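PDB 2FOK: FOKI restriction endonuclease, which cuts double-stranded DNA at a distance from its recognition sequence, as a type IIS restriction endonuclease with separate recognition and metal-dependent cleavage domains. Local coordinates for residues A[19-27]-A[110-120]. Residues are numbered along the deposited sequence; the frame is centred on the assembly and turned at random.
Sequences NLKRVVQVF and FLRWAHALGFI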
loop_
_atom_site.group_PDB
_atom_site.type_symbol
_atom_site.label_atom_id
_atom_site.label_comp_id
_atom_site.label_asym_id
_atom_site.label_seq_id
_atom_site.Cartn_x
_atom_site.Cartn_y
_atom_site.Cartn_z
ATOM N N ASN A 19 16.952 -19.005 0.642
ATOM C CA ASN A 19 17.062 -18.527 2.007
ATOM C C ASN A 19 15.734 -18.775 2.742
ATOM O O ASN A 19 15.724 -19.009 3.948
ATOM C CB ASN A 19 17.432 -17.043 2.016
ATOM C CG ASN A 19 18.923 -16.809 1.772
ATOM O OD1 ASN A 19 19.325 -15.752 1.277
ATOM N ND2 ASN A 19 19.744 -17.793 2.119
ATOM N N LEU A 20 14.616 -18.730 2.013
ATOM C CA LEU A 20 13.306 -18.996 2.605
ATOM C C LEU A 20 13.333 -20.419 3.166
ATOM O O LEU A 20 12.976 -20.653 4.320
ATOM C CB LEU A 20 12.199 -18.885 1.548
ATOM C CG LEU A 20 10.841 -19.533 1.864
ATOM C CD1 LEU A 20 10.159 -18.763 2.976
ATOM C CD2 LEU A 20 9.959 -19.555 0.628
ATOM N N LYS A 21 13.774 -21.360 2.335
ATOM C CA LYS A 21 13.856 -22.761 2.712
ATOM C C LYS A 21 14.661 -22.959 3.992
ATOM O O LYS A 21 14.195 -23.612 4.925
ATOM C CB LYS A 21 14.473 -23.579 1.572
ATOM C CG LYS A 21 13.845 -24.979 1.418
ATOM C CD LYS A 21 14.687 -25.916 0.543
ATOM C CE LYS A 21 13.963 -27.222 0.275
ATOM N NZ LYS A 21 14.463 -27.886 -0.960
ATOM N N ARG A 22 15.866 -22.402 4.031
ATOM C CA ARG A 22 16.731 -22.510 5.199
ATOM C C ARG A 22 15.976 -22.050 6.441
ATOM O O ARG A 22 16.064 -22.670 7.496
ATOM C CB ARG A 22 17.974 -21.639 5.012
ATOM C CG ARG A 22 19.062 -22.229 4.116
ATOM C CD ARG A 22 20.283 -21.295 4.049
ATOM N NE ARG A 22 20.869 -21.064 5.369
ATOM C CZ ARG A 22 21.918 -21.726 5.843
ATOM N NH1 ARG A 22 22.503 -22.660 5.103
ATOM N NH2 ARG A 22 22.357 -21.493 7.072
ATOM N N VAL A 23 15.242 -20.951 6.311
ATOM C CA VAL A 23 14.468 -20.420 7.420
ATOM C C VAL A 23 13.466 -21.461 7.904
ATOM O O VAL A 23 13.224 -21.588 9.101
ATOM C CB VAL A 23 13.701 -19.133 7.011
ATOM C CG1 VAL A 23 12.735 -18.717 8.132
ATOM C CG2 VAL A 23 14.699 -17.995 6.709
ATOM N N VAL A 24 12.895 -22.205 6.959
ATOM C CA VAL A 24 11.920 -23.245 7.256
ATOM C C VAL A 24 12.563 -24.501 7.851
ATOM O O VAL A 24 12.038 -25.100 8.780
ATOM C CB VAL A 24 11.159 -23.654 5.973
ATOM C CG1 VAL A 24 10.117 -24.721 6.294
ATOM C CG2 VAL A 24 10.507 -22.431 5.345
ATOM N N GLN A 25 13.704 -24.893 7.296
ATOM C CA GLN A 25 14.433 -26.079 7.734
ATOM C C GLN A 25 14.985 -25.959 9.142
ATOM O O GLN A 25 15.663 -26.863 9.630
ATOM C CB GLN A 25 15.580 -26.360 6.766
ATOM C CG GLN A 25 15.087 -26.720 5.392
ATOM C CD GLN A 25 16.196 -26.791 4.377
ATOM O OE1 GLN A 25 17.199 -26.100 4.504
ATOM N NE2 GLN A 25 16.023 -27.629 3.358
ATOM N N VAL A 26 14.682 -24.848 9.796
ATOM C CA VAL A 26 15.165 -24.582 11.145
ATOM C C VAL A 26 14.111 -24.992 12.171
ATOM O O VAL A 26 14.407 -25.170 13.353
ATOM C CB VAL A 26 15.539 -23.074 11.265
ATOM C CG1 VAL A 26 15.046 -22.483 12.573
ATOM C CG2 VAL A 26 17.050 -22.914 11.111
ATOM N N PHE A 27 12.876 -25.156 11.710
ATOM C CA PHE A 27 11.797 -25.581 12.599
ATOM C C PHE A 27 11.650 -27.106 12.521
ATOM O O PHE A 27 10.822 -27.695 13.211
ATOM C CB PHE A 27 10.474 -24.926 12.192
ATOM C CG PHE A 27 10.481 -23.431 12.267
ATOM C CD1 PHE A 27 11.191 -22.680 11.335
ATOM C CD2 PHE A 27 9.707 -22.767 13.212
ATOM C CE1 PHE A 27 11.122 -21.300 11.330
ATOM C CE2 PHE A 27 9.631 -21.384 13.221
ATOM C CZ PHE A 27 10.336 -20.646 12.276
ATOM N N PHE A 110 11.476 -12.557 6.117
ATOM C CA PHE A 110 11.586 -14.001 5.957
ATOM C C PHE A 110 10.589 -14.731 6.856
ATOM O O PHE A 110 10.045 -15.761 6.476
ATOM C CB PHE A 110 13.012 -14.454 6.300
ATOM C CG PHE A 110 13.961 -14.422 5.132
ATOM C CD1 PHE A 110 13.743 -15.229 4.018
ATOM C CD2 PHE A 110 15.067 -13.581 5.142
ATOM C CE1 PHE A 110 14.616 -15.198 2.931
ATOM C CE2 PHE A 110 15.938 -13.544 4.066
ATOM C CZ PHE A 110 15.712 -14.357 2.954
ATOM N N LEU A 111 10.367 -14.211 8.057
ATOM C CA LEU A 111 9.406 -14.828 8.972
ATOM C C LEU A 111 8.006 -14.650 8.373
ATOM O O LEU A 111 7.206 -15.592 8.310
ATOM C CB LEU A 111 9.486 -14.155 10.352
ATOM C CG LEU A 111 8.542 -14.642 11.461
ATOM C CD1 LEU A 111 9.340 -15.026 12.682
ATOM C CD2 LEU A 111 7.546 -13.560 11.813
ATOM N N ARG A 112 7.731 -13.429 7.922
ATOM C CA ARG A 112 6.453 -13.069 7.321
ATOM C C ARG A 112 6.210 -13.877 6.055
ATOM O O ARG A 112 5.076 -14.259 5.762
ATOM C CB ARG A 112 6.426 -11.563 7.016
ATOM C CG ARG A 112 6.225 -10.700 8.266
ATOM C CD ARG A 112 6.443 -9.211 8.013
ATOM N NE ARG A 112 5.325 -8.614 7.287
ATOM C CZ ARG A 112 4.831 -7.397 7.508
ATOM N NH1 ARG A 112 5.351 -6.610 8.447
ATOM N NH2 ARG A 112 3.807 -6.967 6.783
ATOM N N TRP A 113 7.284 -14.143 5.318
ATOM C CA TRP A 113 7.220 -14.918 4.088
ATOM C C TRP A 113 6.907 -16.406 4.374
ATOM O O TRP A 113 5.991 -16.977 3.794
ATOM C CB TRP A 113 8.552 -14.762 3.354
ATOM C CG TRP A 113 8.598 -15.253 1.941
ATOM C CD1 TRP A 113 7.556 -15.705 1.183
ATOM C CD2 TRP A 113 9.774 -15.360 1.118
ATOM N NE1 TRP A 113 8.012 -16.092 -0.068
ATOM C CE2 TRP A 113 9.368 -15.888 -0.129
ATOM C CE3 TRP A 113 11.134 -15.062 1.318
ATOM C CZ2 TRP A 113 10.274 -16.122 -1.173
ATOM C CZ3 TRP A 113 12.036 -15.295 0.278
ATOM C CH2 TRP A 113 11.601 -15.819 -0.949
ATOM N N ALA A 114 7.653 -17.026 5.281
ATOM C CA ALA A 114 7.430 -18.434 5.628
ATOM C C ALA A 114 6.005 -18.633 6.123
ATOM O O ALA A 114 5.328 -19.585 5.754
ATOM C CB ALA A 114 8.405 -18.864 6.697
ATOM N N HIS A 115 5.559 -17.711 6.964
ATOM C CA HIS A 115 4.226 -17.759 7.521
ATOM C C HIS A 115 3.151 -17.562 6.451
ATOM O O HIS A 115 2.134 -18.259 6.457
ATOM C CB HIS A 115 4.104 -16.693 8.613
ATOM C CG HIS A 115 2.711 -16.508 9.116
ATOM N ND1 HIS A 115 1.814 -15.646 8.521
ATOM C CD2 HIS A 115 2.044 -17.105 10.133
ATOM C CE1 HIS A 115 0.654 -15.721 9.149
ATOM N NE2 HIS A 115 0.766 -16.599 10.131
ATOM N N ALA A 116 3.374 -16.628 5.525
ATOM C CA ALA A 116 2.406 -16.350 4.461
ATOM C C ALA A 116 2.115 -17.552 3.546
ATOM O O ALA A 116 0.968 -17.771 3.150
ATOM C CB ALA A 116 2.873 -15.159 3.627
ATOM N N LEU A 117 3.141 -18.334 3.217
ATOM C CA LEU A 117 2.957 -19.496 2.352
ATOM C C LEU A 117 2.546 -20.743 3.131
ATOM O O LEU A 117 2.421 -21.823 2.562
ATOM C CB LEU A 117 4.234 -19.783 1.562
ATOM C CG LEU A 117 4.596 -18.744 0.506
ATOM C CD1 LEU A 117 5.871 -19.167 -0.198
ATOM C CD2 LEU A 117 3.448 -18.590 -0.480
ATOM N N GLY A 118 2.361 -20.586 4.438
ATOM C CA GLY A 118 1.917 -21.689 5.270
ATOM C C GLY A 118 2.909 -22.744 5.709
ATOM O O GLY A 118 2.492 -23.851 6.057
ATOM N N PHE A 119 4.198 -22.426 5.723
ATOM C CA PHE A 119 5.209 -23.401 6.129
ATOM C C PHE A 119 5.407 -23.422 7.642
ATOM O O PHE A 119 5.991 -24.363 8.192
ATOM C CB PHE A 119 6.529 -23.116 5.426
ATOM C CG PHE A 119 6.468 -23.296 3.928
ATOM C CD1 PHE A 119 5.828 -24.397 3.376
ATOM C CD2 PHE A 119 7.057 -22.364 3.080
ATOM C CE1 PHE A 119 5.772 -24.570 2.009
ATOM C CE2 PHE A 119 7.011 -22.529 1.710
ATOM C CZ PHE A 119 6.367 -23.632 1.167
ATOM N N ILE A 120 4.925 -22.376 8.303
ATOM C CA ILE A 120 4.984 -22.279 9.755
ATOM C C ILE A 120 3.670 -21.624 10.168
ATOM O O ILE A 120 3.078 -20.870 9.396
ATOM C CB ILE A 120 6.201 -21.433 10.257
ATOM C CG1 ILE A 120 6.005 -19.952 9.942
ATOM C CG2 ILE A 120 7.500 -21.954 9.625
ATOM C CD1 ILE A 120 7.240 -19.092 10.258
#
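Leu-20 lies across one face of the Trp-113 indole and forms the tight part of this contact. Its CB sits 3.9 Å from the centroid of the six-membered ring, 14° off the normal, a CH-pi contact. With CG anti to the backbone N (chi1 162°), the branch reaches out over the indole toward the second helix, and the two methyls part there. CD2 rests over the same indole face, offset toward the rim, 3.8 Å from Trp-113 CE2, and reaches on to Leu-117 CD1 and the edge of the Phe-119 ring. CD1 drops onto the helix backbone, 3.8 Å from Ala-114 CA, where the small alanine lets it in. An alanine in place of Trp-113 would probably leave Leu-20 without the flat surface under CB and CD2 and open a gap between the helices. Beside this, Val-23 CG2 packs 3.9 Å from Phe-110 CB. Val-24 sets both methyls against Phe-119 CB. Farther along, Ile-120 CG2 stands almost centrally over the Phe-27 ring, 3.9 Å from its centroid.

The margin at Asn-19 is the less buried one, since this residue is partly exposed. It is close all the same. Asn-19 CB comes nearest, 3.3 Å from Phe-110 CZ, and approaches CE1 and CZ of that ring obliquely. No hydrogen bond joins the segments.

The axes of helices 19-24 and 110-116 pass 9.7 Å apart at -80°, nearly perpendicular. Gly-118 ends the second helix in a Schellman motif and turns the chain into strand 120-123. Both segments belong to the first recognition subdomain, of the helix-turn-helix clan. Trp-113 also stacks with Trp-233, Phe-119 packs on helix 146-157, and Phe-27 and Ile-120 both touch Phe-129 of strand 128-131.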